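Local coordinates for putative endo-1,4-beta-xylanase (Bacteroides thetaiotaomicron VPI-5482, PDB 5MSX), which probably hydrolyses O-glycosidic bonds as a calcium-binding family 43 glycoside hydrolase, with a likely arabinofuranosidase role in the breakdown of plant pectin, at residues C[71-74]-C[75-78]; C[97-101]-C[102-106]; C[178-181]-C[182-185]; C[263-266]-C[267-271]. All blocks are in the same frame, centred on the assembly; numbering follows the deposited sequence.

Interaction 1 (C[71-74]-C[75-78]); sequences KDFV and HWSF
The carboxylate of D72 holds H75 at two points, ring and backbone. H75 ND1 gives a hydrogen bond of 3.0 Å to D72 OD2, which uses its syn lone pair, the carboxylate and imidazole lying nearly coplanar. D72 OD1 receives the backbone N of H75, also at 3.0 Å, while the backbone N of V74 approaches from above the carboxylate plane and closes an Asx turn. V74 lays CG1 over one face of the imidazole, 4.2 Å from its centroid, in a CH-pi contact. W76 directs the edge of its six-membered ring at the face of F73, with W76 CZ2 3.5 Å from F73 CD1, and its NE1 adds a weak bond to F73 O. A chi1 of 59° tucks the D72 carboxylate back over the turn. Replacing D72 by an alanine would probably leave the backbone N of V74 and H75 without their acceptor and the imidazole free to turn. One water bridges K71 N and H75 O; S70 OG also bonds H75 O. The loop joins strand 67-70 to strand 78-79, which pairs with strand 425-436; W76 packs on W68 of strand 67-70 and on F46 and C48 of strand 45-52.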
loop_
_atom_site.group_PDB
_atom_site.type_symbol
_atom_site.label_atom_id
_atom_site.label_comp_id
_atom_site.label_asym_id
_atom_site.label_seq_id
_atom_site.Cartn_x
_atom_site.Cartn_y
_atom_site.Cartn_z
ATOM N N LYS C 71 12.212 -13.341 -23.421
ATOM C CA LYS C 71 12.892 -12.071 -23.632
ATOM C C LYS C 71 12.481 -11.419 -24.937
ATOM O O LYS C 71 12.569 -10.196 -25.079
ATOM C CB LYS C 71 14.398 -12.274 -23.592
ATOM C CG LYS C 71 14.872 -12.795 -22.247
ATOM C CD LYS C 71 16.392 -12.818 -22.141
ATOM C CE LYS C 71 16.845 -13.232 -20.747
ATOM N NZ LYS C 71 16.831 -14.715 -20.602
ATOM N N ASP C 72 12.036 -12.225 -25.895
ATOM C CA ASP C 72 11.804 -11.740 -27.261
ATOM C C ASP C 72 10.380 -11.980 -27.803
ATOM O O ASP C 72 10.082 -11.549 -28.911
ATOM C CB ASP C 72 12.832 -12.362 -28.226
ATOM C CG ASP C 72 12.779 -13.903 -28.260
ATOM O OD1 ASP C 72 11.978 -14.546 -27.548
ATOM O OD2 ASP C 72 13.556 -14.501 -29.020
ATOM N N PHE C 73 9.524 -12.659 -27.035
ATOM C CA PHE C 73 8.155 -13.053 -27.478
ATOM C C PHE C 73 8.082 -14.264 -28.440
ATOM O O PHE C 73 6.992 -14.613 -28.935
ATOM C CB PHE C 73 7.399 -11.856 -28.094
ATOM C CG PHE C 73 5.932 -11.845 -27.761
ATOM C CD1 PHE C 73 5.510 -11.493 -26.483
ATOM C CD2 PHE C 73 4.977 -12.194 -28.718
ATOM C CE1 PHE C 73 4.151 -11.482 -26.154
ATOM C CE2 PHE C 73 3.620 -12.198 -28.387
ATOM C CZ PHE C 73 3.206 -11.854 -27.100
ATOM N N VAL C 74 9.214 -14.924 -28.664
ATOM C CA VAL C 74 9.295 -16.081 -29.574
ATOM C C VAL C 74 9.679 -17.329 -28.772
ATOM O O VAL C 74 8.985 -18.340 -28.814
ATOM C CB VAL C 74 10.303 -15.795 -30.691
ATOM C CG1 VAL C 74 10.464 -16.982 -31.622
ATOM C CG2 VAL C 74 9.846 -14.569 -31.476
ATOM N N HIS C 75 10.785 -17.238 -28.032
ATOM C CA HIS C 75 11.248 -18.318 -27.166
ATOM C C HIS C 75 10.733 -18.161 -25.767
ATOM O O HIS C 75 11.080 -17.198 -25.097
ATOM C CB HIS C 75 12.781 -18.334 -27.165
ATOM C CG HIS C 75 13.351 -18.510 -28.533
ATOM N ND1 HIS C 75 13.774 -17.448 -29.305
ATOM C CD2 HIS C 75 13.499 -19.616 -29.298
ATOM C CE1 HIS C 75 14.194 -17.899 -30.473
ATOM N NE2 HIS C 75 14.042 -19.211 -30.492
ATOM N N TRP C 76 9.923 -19.123 -25.324
ATOM C CA TRP C 76 9.245 -19.086 -24.033
ATOM C C TRP C 76 9.720 -20.224 -23.162
ATOM O O TRP C 76 10.095 -21.256 -23.689
ATOM C CB TRP C 76 7.733 -19.224 -24.247
ATOM C CG TRP C 76 7.123 -18.045 -24.965
ATOM C CD1 TRP C 76 7.023 -17.860 -26.316
ATOM C CD2 TRP C 76 6.547 -16.881 -24.352
ATOM N NE1 TRP C 76 6.426 -16.649 -26.579
ATOM C CE2 TRP C 76 6.124 -16.030 -25.393
ATOM C CE3 TRP C 76 6.367 -16.471 -23.022
ATOM C CZ2 TRP C 76 5.515 -14.776 -25.144
ATOM C CZ3 TRP C 76 5.752 -15.232 -22.766
ATOM C CH2 TRP C 76 5.329 -14.406 -23.828
ATOM N N SER C 77 9.704 -20.051 -21.839
ATOM C CA SER C 77 10.025 -21.142 -20.937
ATOM C C SER C 77 9.395 -20.972 -19.584
ATOM O O SER C 77 8.948 -19.906 -19.231
ATOM C CB SER C 77 11.544 -21.297 -20.794
ATOM O OG SER C 77 12.120 -20.120 -20.272
ATOM N N PHE C 78 9.323 -22.058 -18.839
ATOM C CA PHE C 78 8.896 -22.029 -17.451
ATOM C C PHE C 78 9.678 -23.091 -16.674
ATOM O O PHE C 78 10.254 -24.026 -17.274
ATOM C CB PHE C 78 7.387 -22.279 -17.300
ATOM C CG PHE C 78 6.993 -23.742 -17.337
ATOM C CD1 PHE C 78 6.786 -24.382 -18.554
ATOM C CD2 PHE C 78 6.819 -24.482 -16.149
ATOM C CE1 PHE C 78 6.450 -25.738 -18.591
ATOM C CE2 PHE C 78 6.485 -25.833 -16.189
ATOM C CZ PHE C 78 6.293 -26.462 -17.416
HETATM O O HOH W 1 13.267 -15.752 -24.405
HETATM O O HOH W 2 8.997 -21.146 -27.445
#

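Interaction 2 (C[97-101]-C[102-106]); sequences AIFAN and GKYYI. With EDO (1,2-ethanediol), chain G.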
loop_
_atom_site.group_PDB
_atom_site.type_symbol
_atom_site.label_atom_id
_atom_site.label_comp_id
_atom_site.label_asym_id
_atom_site.label_seq_id
_atom_site.Cartn_x
_atom_site.Cartn_y
_atom_site.Cartn_z
ATOM N N ALA C 97 -0.238 -9.853 -13.342
ATOM C CA ALA C 97 0.448 -9.593 -12.073
ATOM C C ALA C 97 0.460 -8.072 -11.914
ATOM O O ALA C 97 0.969 -7.400 -12.774
ATOM C CB ALA C 97 1.868 -10.143 -12.112
ATOM N N ILE C 98 -0.150 -7.547 -10.859
ATOM C CA ILE C 98 -0.327 -6.080 -10.681
ATOM C C ILE C 98 0.677 -5.555 -9.639
ATOM O O ILE C 98 0.718 -6.054 -8.517
ATOM C CB ILE C 98 -1.767 -5.772 -10.218
ATOM C CG1 ILE C 98 -2.789 -6.504 -11.115
ATOM C CG2 ILE C 98 -2.036 -4.268 -10.218
ATOM C CD1 ILE C 98 -2.730 -6.090 -12.582
ATOM N N PHE C 99 1.481 -4.567 -10.003
ATOM C CA PHE C 99 2.433 -3.983 -9.053
ATOM C C PHE C 99 1.759 -2.932 -8.180
ATOM O O PHE C 99 1.210 -1.997 -8.692
ATOM C CB PHE C 99 3.637 -3.374 -9.752
ATOM C CG PHE C 99 4.657 -2.863 -8.792
ATOM C CD1 PHE C 99 5.499 -3.743 -8.143
ATOM C CD2 PHE C 99 4.732 -1.514 -8.492
ATOM C CE1 PHE C 99 6.444 -3.282 -7.230
ATOM C CE2 PHE C 99 5.653 -1.045 -7.571
ATOM C CZ PHE C 99 6.508 -1.924 -6.939
ATOM N N ALA C 100 1.797 -3.110 -6.866
ATOM C CA ALA C 100 1.265 -2.126 -5.920
ATOM C C ALA C 100 1.837 -2.405 -4.530
ATOM O O ALA C 100 2.163 -3.564 -4.199
ATOM C CB ALA C 100 -0.261 -2.155 -5.876
ATOM N N ASN C 101 1.994 -1.335 -3.742
ATOM C CA ASN C 101 2.525 -1.415 -2.363
ATOM C C ASN C 101 3.867 -2.124 -2.304
ATOM O O ASN C 101 4.113 -2.884 -1.399
ATOM C CB ASN C 101 1.524 -2.143 -1.433
ATOM C CG ASN C 101 0.138 -1.558 -1.502
ATOM O OD1 ASN C 101 -0.030 -0.339 -1.429
ATOM N ND2 ASN C 101 -0.870 -2.417 -1.658
ATOM N N GLY C 102 4.692 -1.934 -3.328
ATOM C CA GLY C 102 5.996 -2.574 -3.403
ATOM C C GLY C 102 5.973 -4.059 -3.689
ATOM O O GLY C 102 7.003 -4.689 -3.556
ATOM N N LYS C 103 4.817 -4.588 -4.116
ATOM C CA LYS C 103 4.552 -6.026 -4.310
ATOM C C LYS C 103 3.829 -6.301 -5.640
ATOM O O LYS C 103 3.313 -5.389 -6.291
ATOM C CB LYS C 103 3.606 -6.548 -3.213
ATOM C CG LYS C 103 4.092 -6.439 -1.786
ATOM C CD LYS C 103 5.408 -7.150 -1.605
ATOM C CE LYS C 103 5.854 -7.103 -0.158
ATOM N NZ LYS C 103 7.336 -6.923 -0.083
ATOM N N TYR C 104 3.721 -7.586 -5.956
ATOM C CA TYR C 104 2.929 -8.087 -7.081
ATOM C C TYR C 104 1.717 -8.847 -6.561
ATOM O O TYR C 104 1.846 -9.718 -5.687
ATOM C CB TYR C 104 3.789 -8.983 -7.961
ATOM C CG TYR C 104 4.839 -8.207 -8.685
ATOM C CD1 TYR C 104 4.554 -7.585 -9.890
ATOM C CD2 TYR C 104 6.132 -8.013 -8.127
ATOM C CE1 TYR C 104 5.503 -6.834 -10.562
ATOM C CE2 TYR C 104 7.108 -7.262 -8.810
ATOM C CZ TYR C 104 6.776 -6.672 -10.024
ATOM O OH TYR C 104 7.693 -5.919 -10.725
ATOM N N TYR C 105 0.543 -8.492 -7.074
ATOM C CA TYR C 105 -0.716 -9.164 -6.758
ATOM C C TYR C 105 -1.267 -9.892 -8.018
ATOM O O TYR C 105 -1.122 -9.403 -9.132
ATOM C CB TYR C 105 -1.740 -8.163 -6.263
ATOM C CG TYR C 105 -1.378 -7.460 -4.981
ATOM C CD1 TYR C 105 -0.548 -6.317 -4.989
ATOM C CD2 TYR C 105 -1.880 -7.904 -3.761
ATOM C CE1 TYR C 105 -0.226 -5.657 -3.810
ATOM C CE2 TYR C 105 -1.547 -7.255 -2.566
ATOM C CZ TYR C 105 -0.728 -6.140 -2.600
ATOM O OH TYR C 105 -0.413 -5.513 -1.439
ATOM N N ILE C 106 -1.891 -11.047 -7.816
ATOM C CA ILE C 106 -2.525 -11.781 -8.882
ATOM C C ILE C 106 -3.835 -12.343 -8.360
ATOM O O ILE C 106 -3.968 -12.609 -7.161
ATOM C CB ILE C 106 -1.554 -12.839 -9.457
ATOM C CG1 ILE C 106 -1.969 -13.245 -10.881
ATOM C CG2 ILE C 106 -1.407 -14.026 -8.504
ATOM C CD1 ILE C 106 -0.837 -13.880 -11.657
HETATM C C1 EDO G . 7.017 -2.583 -11.689
HETATM O O1 EDO G . 7.053 -3.866 -12.299
HETATM C C2 EDO G . 8.341 -1.943 -12.039
HETATM O O2 EDO G . 9.423 -2.820 -11.670
#
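F99 presents the edge of its ring to the face of Y104, CD1 of F99 standing 3.7 Å from CZ of Y104, with the two planes 62° apart. The two residues are a non-hydrogen-bonded pair of the antiparallel hairpin, and F99 reaches its partner because its CG lies opposite the backbone N (chi1 -176°). The far end of the F99 ring closes over the turn, CZ coming 3.6 Å from G102 CA. On the other face of the hairpin, Y105 lies with its ring edge along the strand 98-100 backbone, CE1 3.2 Å from A100 O and 4.1 Å from A100 CB. Its hydroxyl accepts from N101 ND2 at 3.1 Å in a nearly straight bond; OH lies close to the amide plane, although amide and ring planes are almost perpendicular. A phenylalanine replacing Y105 is likely to take this acceptor from N101. ND2 of N101 also bonds E179 O. The pairs I98-Y105 and A100-K103 carry the backbone bonds, and a type I' turn with positive phi at N101 and G102 joins the strands. Y104 OH and O1 of a 1,2-ethanediol, which N43 and D270 of the second subunit also bind, share a hydrogen bond, and K103 NZ makes a salt bridge to D120. The chemistry is thus divided, aromatic stacking on the F99 and Y104 face and an amide-to-hydroxyl bond between N101 and Y105 on the other.

Interaction 3 (C[178-181]-C[182-185]); sequences NEDM and ITVD
D180 and T183 meet because D180 chi1 of 65° folds the carboxylate back between its own backbone N and carbonyl carbon, while T183 chi1 of -55° sets OG1 beside its backbone N, turned to the same carboxylate. T183 OG1 donates to D180 OD2 over a short 2.6 Å, arriving on the syn side and only slightly out of the carboxylate plane. The other oxygen serves the backbone: I182 N reaches D180 OD1 at 3.1 Å, a straight bond that comes from well above the carboxylate plane, and T183 N adds a weak one to the same atom. One carboxylate thus accepts from two successive peptide N-H groups and a hydroxyl, which fixes its rotation. I182 lies across this group, its CG1 3.7 Å from D180 CG.

N178 closes the other side. Its backbone N bonds T183 O at 3.0 Å, and its side-chain OD1 presses on the threonine methyl, 3.1 Å from T183 CG2. ND2 of N178 turns to a water that also donates to D185 OD1; that carboxylate makes a salt bridge to K316 of the third subunit.

M181 points away from the loop and packs on I98, A100 and Y105. The arrangement combines a type I beta turn, N178 to M181, with an Asx turn in which D180 OD1 receives I182 N. Together they form the connection that leaves strand 173-177 and turns back beside it through residues 184-185 toward strand 187-190, in a four-stranded antiparallel sheet consistent with one blade of the five-bladed beta-propeller of family 43.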
loop_
_atom_site.group_PDB
_atom_site.type_symbol
_atom_site.label_atom_id
_atom_site.label_comp_id
_atom_site.label_asym_id
_atom_site.label_seq_id
_atom_site.Cartn_x
_atom_site.Cartn_y
_atom_site.Cartn_z
ATOM N N ASN C 178 -9.810 -1.548 -2.832
ATOM C CA ASN C 178 -9.079 -0.707 -1.856
ATOM C C ASN C 178 -7.574 -0.708 -2.079
ATOM O O ASN C 178 -7.054 -1.577 -2.773
ATOM C CB ASN C 178 -9.400 -1.155 -0.421
ATOM C CG ASN C 178 -10.876 -1.033 -0.085
ATOM O OD1 ASN C 178 -11.368 -1.660 0.842
ATOM N ND2 ASN C 178 -11.585 -0.225 -0.837
ATOM N N GLU C 179 -6.873 0.234 -1.438
ATOM C CA GLU C 179 -5.410 0.371 -1.571
ATOM C C GLU C 179 -4.635 -0.824 -1.079
ATOM O O GLU C 179 -3.534 -1.081 -1.562
ATOM C CB GLU C 179 -4.857 1.608 -0.845
ATOM C CG GLU C 179 -5.541 2.920 -1.195
ATOM C CD GLU C 179 -6.619 3.273 -0.188
ATOM O OE1 GLU C 179 -7.706 2.636 -0.232
ATOM O OE2 GLU C 179 -6.366 4.166 0.657
ATOM N N ASP C 180 -5.189 -1.556 -0.122
ATOM C CA ASP C 180 -4.628 -2.859 0.246
ATOM C C ASP C 180 -4.704 -3.917 -0.914
ATOM O O ASP C 180 -4.114 -4.988 -0.797
ATOM C CB ASP C 180 -5.275 -3.408 1.547
ATOM C CG ASP C 180 -6.773 -3.734 1.398
ATOM O OD1 ASP C 180 -7.316 -3.732 0.280
ATOM O OD2 ASP C 180 -7.428 -3.979 2.424
ATOM N N MET C 181 -5.472 -3.629 -1.974
ATOM C CA MET C 181 -5.576 -4.483 -3.185
ATOM C C MET C 181 -6.228 -5.867 -2.962
ATOM O O MET C 181 -6.124 -6.764 -3.821
ATOM C CB MET C 181 -4.193 -4.632 -3.845
ATOM C CG MET C 181 -3.596 -3.303 -4.298
ATOM S SD MET C 181 -4.564 -2.502 -5.604
ATOM C CE MET C 181 -4.087 -3.606 -6.945
ATOM N N ILE C 182 -6.875 -6.051 -1.801
ATOM C CA ILE C 182 -7.519 -7.306 -1.478
ATOM C C ILE C 182 -8.967 -7.183 -1.005
ATOM O O ILE C 182 -9.643 -8.182 -0.856
ATOM C CB ILE C 182 -6.661 -8.109 -0.488
ATOM C CG1 ILE C 182 -6.547 -7.427 0.865
ATOM C CG2 ILE C 182 -5.258 -8.296 -1.048
ATOM C CD1 ILE C 182 -5.709 -8.238 1.833
ATOM N N THR C 183 -9.450 -5.970 -0.808
ATOM C CA THR C 183 -10.756 -5.736 -0.240
ATOM C C THR C 183 -11.552 -5.096 -1.347
ATOM O O THR C 183 -11.200 -4.012 -1.809
ATOM C CB THR C 183 -10.658 -4.745 0.941
ATOM O OG1 THR C 183 -9.704 -5.221 1.907
ATOM C CG2 THR C 183 -12.011 -4.547 1.594
ATOM N N VAL C 184 -12.634 -5.746 -1.738
ATOM C CA VAL C 184 -13.498 -5.242 -2.751
ATOM C C VAL C 184 -14.489 -4.302 -2.111
ATOM O O VAL C 184 -14.952 -4.572 -1.033
ATOM C CB VAL C 184 -14.239 -6.375 -3.471
ATOM C CG1 VAL C 184 -15.133 -5.793 -4.556
ATOM C CG2 VAL C 184 -13.225 -7.346 -4.069
ATOM N N ASP C 185 -14.821 -3.208 -2.789
ATOM C CA ASP C 185 -15.798 -2.246 -2.267
ATOM C C ASP C 185 -17.211 -2.823 -2.313
ATOM O O ASP C 185 -17.565 -3.605 -3.227
ATOM C CB ASP C 185 -15.760 -0.958 -3.089
ATOM C CG ASP C 185 -16.557 0.171 -2.468
ATOM O OD1 ASP C 185 -16.259 0.580 -1.319
ATOM O OD2 ASP C 185 -17.470 0.667 -3.147
HETATM O O HOH W 3 -13.882 -0.093 0.284
#

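Interaction 4 (C[263-266]-C[267-271]); sequences VFHP and EGTDN. With EDO (1,2-ethanediol), chain V; EDO (1,2-ethanediol), chain B.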
loop_
_atom_site.group_PDB
_atom_site.type_symbol
_atom_site.label_atom_id
_atom_site.label_comp_id
_atom_site.label_asym_id
_atom_site.label_seq_id
_atom_site.Cartn_x
_atom_site.Cartn_y
_atom_site.Cartn_z
ATOM N N VAL C 263 -5.450 -8.089 -23.724
ATOM C CA VAL C 263 -4.809 -7.030 -24.499
ATOM C C VAL C 263 -3.556 -6.554 -23.770
ATOM O O VAL C 263 -3.529 -6.432 -22.549
ATOM C CB VAL C 263 -5.776 -5.841 -24.808
ATOM C CG1 VAL C 263 -5.050 -4.636 -25.427
ATOM C CG2 VAL C 263 -6.874 -6.316 -25.756
ATOM N N PHE C 264 -2.499 -6.307 -24.535
ATOM C CA PHE C 264 -1.278 -5.761 -23.988
ATOM C C PHE C 264 -0.534 -4.897 -25.024
ATOM O O PHE C 264 -0.761 -5.006 -26.223
ATOM C CB PHE C 264 -0.363 -6.882 -23.440
ATOM C CG PHE C 264 0.293 -7.694 -24.506
ATOM C CD1 PHE C 264 -0.364 -8.755 -25.082
ATOM C CD2 PHE C 264 1.571 -7.358 -24.963
ATOM C CE1 PHE C 264 0.242 -9.504 -26.096
ATOM C CE2 PHE C 264 2.188 -8.075 -25.982
ATOM C CZ PHE C 264 1.526 -9.152 -26.550
ATOM N N HIS C 265 0.354 -4.050 -24.513
ATOM C CA HIS C 265 1.278 -3.303 -25.321
ATOM C C HIS C 265 2.632 -3.326 -24.625
ATOM O O HIS C 265 2.688 -3.144 -23.428
ATOM C CB HIS C 265 0.771 -1.865 -25.560
ATOM C CG HIS C 265 0.758 -0.987 -24.350
ATOM N ND1 HIS C 265 1.804 -0.145 -24.033
ATOM C CD2 HIS C 265 -0.206 -0.741 -23.434
ATOM C CE1 HIS C 265 1.506 0.548 -22.948
ATOM N NE2 HIS C 265 0.291 0.207 -22.565
ATOM N N PRO C 266 3.716 -3.581 -25.374
ATOM C CA PRO C 266 5.058 -3.464 -24.785
ATOM C C PRO C 266 5.283 -2.062 -24.207
ATOM O O PRO C 266 4.882 -1.080 -24.818
ATOM C CB PRO C 266 5.996 -3.705 -25.972
ATOM C CG PRO C 266 5.190 -4.530 -26.920
ATOM C CD PRO C 266 3.761 -4.093 -26.750
ATOM N N GLU C 267 5.895 -1.995 -23.033
ATOM C CA GLU C 267 6.131 -0.723 -22.344
ATOM C C GLU C 267 6.786 0.332 -23.261
ATOM O O GLU C 267 7.650 0.019 -24.068
ATOM C CB GLU C 267 6.978 -0.965 -21.071
ATOM C CG GLU C 267 7.210 0.244 -20.163
ATOM C CD GLU C 267 5.951 0.826 -19.518
ATOM O OE1 GLU C 267 4.806 0.506 -19.919
ATOM O OE2 GLU C 267 6.111 1.648 -18.592
ATOM N N GLY C 268 6.344 1.577 -23.140
ATOM C CA GLY C 268 6.870 2.654 -23.979
ATOM C C GLY C 268 6.499 2.599 -25.458
ATOM O O GLY C 268 7.142 3.285 -26.238
ATOM N N THR C 269 5.484 1.807 -25.864
ATOM C CA THR C 269 5.015 1.786 -27.271
ATOM C C THR C 269 3.512 2.038 -27.363
ATOM O O THR C 269 2.795 1.933 -26.363
ATOM C CB THR C 269 5.302 0.450 -27.982
ATOM O OG1 THR C 269 4.428 -0.586 -27.479
ATOM C CG2 THR C 269 6.771 0.037 -27.805
ATOM N N ASP C 270 3.040 2.358 -28.566
ATOM C CA ASP C 270 1.598 2.360 -28.866
ATOM C C ASP C 270 1.202 1.140 -29.715
ATOM O O ASP C 270 0.231 1.192 -30.466
ATOM C CB ASP C 270 1.199 3.650 -29.599
ATOM C CG ASP C 270 -0.335 3.841 -29.681
ATOM O OD1 ASP C 270 -0.997 3.766 -28.629
ATOM O OD2 ASP C 270 -0.884 4.073 -30.788
ATOM N N ASN C 271 1.954 0.044 -29.611
ATOM C CA ASN C 271 1.669 -1.136 -30.407
ATOM C C ASN C 271 0.866 -2.030 -29.515
ATOM O O ASN C 271 1.396 -2.545 -28.532
ATOM C CB ASN C 271 2.956 -1.817 -30.868
ATOM C CG ASN C 271 3.858 -0.883 -31.657
ATOM O OD1 ASN C 271 5.072 -0.873 -31.457
ATOM N ND2 ASN C 271 3.269 -0.085 -32.546
HETATM C C1 EDO V . 0.215 -4.469 -20.176
HETATM O O1 EDO V . 0.026 -3.866 -21.470
HETATM C C2 EDO V . 1.685 -4.567 -19.826
HETATM O O2 EDO V . 2.474 -4.935 -20.965
HETATM C C1 EDO B . 8.017 -3.671 -30.626
HETATM O O1 EDO B . 7.498 -3.924 -29.302
HETATM C C2 EDO B . 6.925 -3.949 -31.656
HETATM O O2 EDO B . 5.628 -3.718 -31.060
#
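T269 folds its hydroxyl onto the carbonyl of P266: a chi1 of 72° places OG1 between the backbone N and the carbonyl carbon, from where it donates to P266 O at 2.7 Å. The backbone N of T269 bonds the same oxygen at 3.1 Å, the turn bond of a type II beta turn running from P266 to T269. Two donors from one residue therefore hold this carbonyl, both tilted by about 20° from its plane. G268 takes the third position with positive phi, as a type II turn favours. The same T269 OG1 receives a weak bond from N271 N and lies 3.6 Å from P266 CD.

H265 likewise has CG between its backbone N and carbonyl carbon (chi1 69°), which swings its ring over the turn. ND1 makes a weak bond to P266 O, and T269 O stands 3.3 Å from the same ND1. H265 CB touches N271 O at 3.1 Å, and P266 CD comes to 3.3 Å from that oxygen. E267 bends at chi2, which leaves its OE1 4.5 Å from CE1 of H265.

Two 1,2-ethanediol molecules, probably from the crystallisation liquor, sit at the margins. One receives H265 N and donates to H265 O; the other donates to N271 OD1 at 2.9 Å.

The turn continues strand 261-264 into strand 272-278, its antiparallel neighbour. P266 packs on Y273 of strand 272-278 and on E41 of strand 37-42, F264 lies on I39 of the same strand, and D270 makes a salt bridge to R207 of strand 203-207.

How the interactions relate
All four contacts fall within the family 43 range and occur in series along the chain. Interactions 2 and 3 adjoin, centres about 12 Å apart: N101 ND2 lies 3.0 Å from E179 O, a probable hydrogen bond, and A100 CB packs on M181 CG. Interactions 1 and 4 meet through F73 and F264, with centres about 17 Å apart. Interaction 2 lies nearest the predicted catalytic centre, the side chain of I106 being about 11 Å from that of D36 and about 10 Å from a calcium ion. Interaction 1 lies nearer the other calcium site, the H75 side chain about 9 Å from that of E455. In the assembly, F99 also packs on T269 of the second subunit.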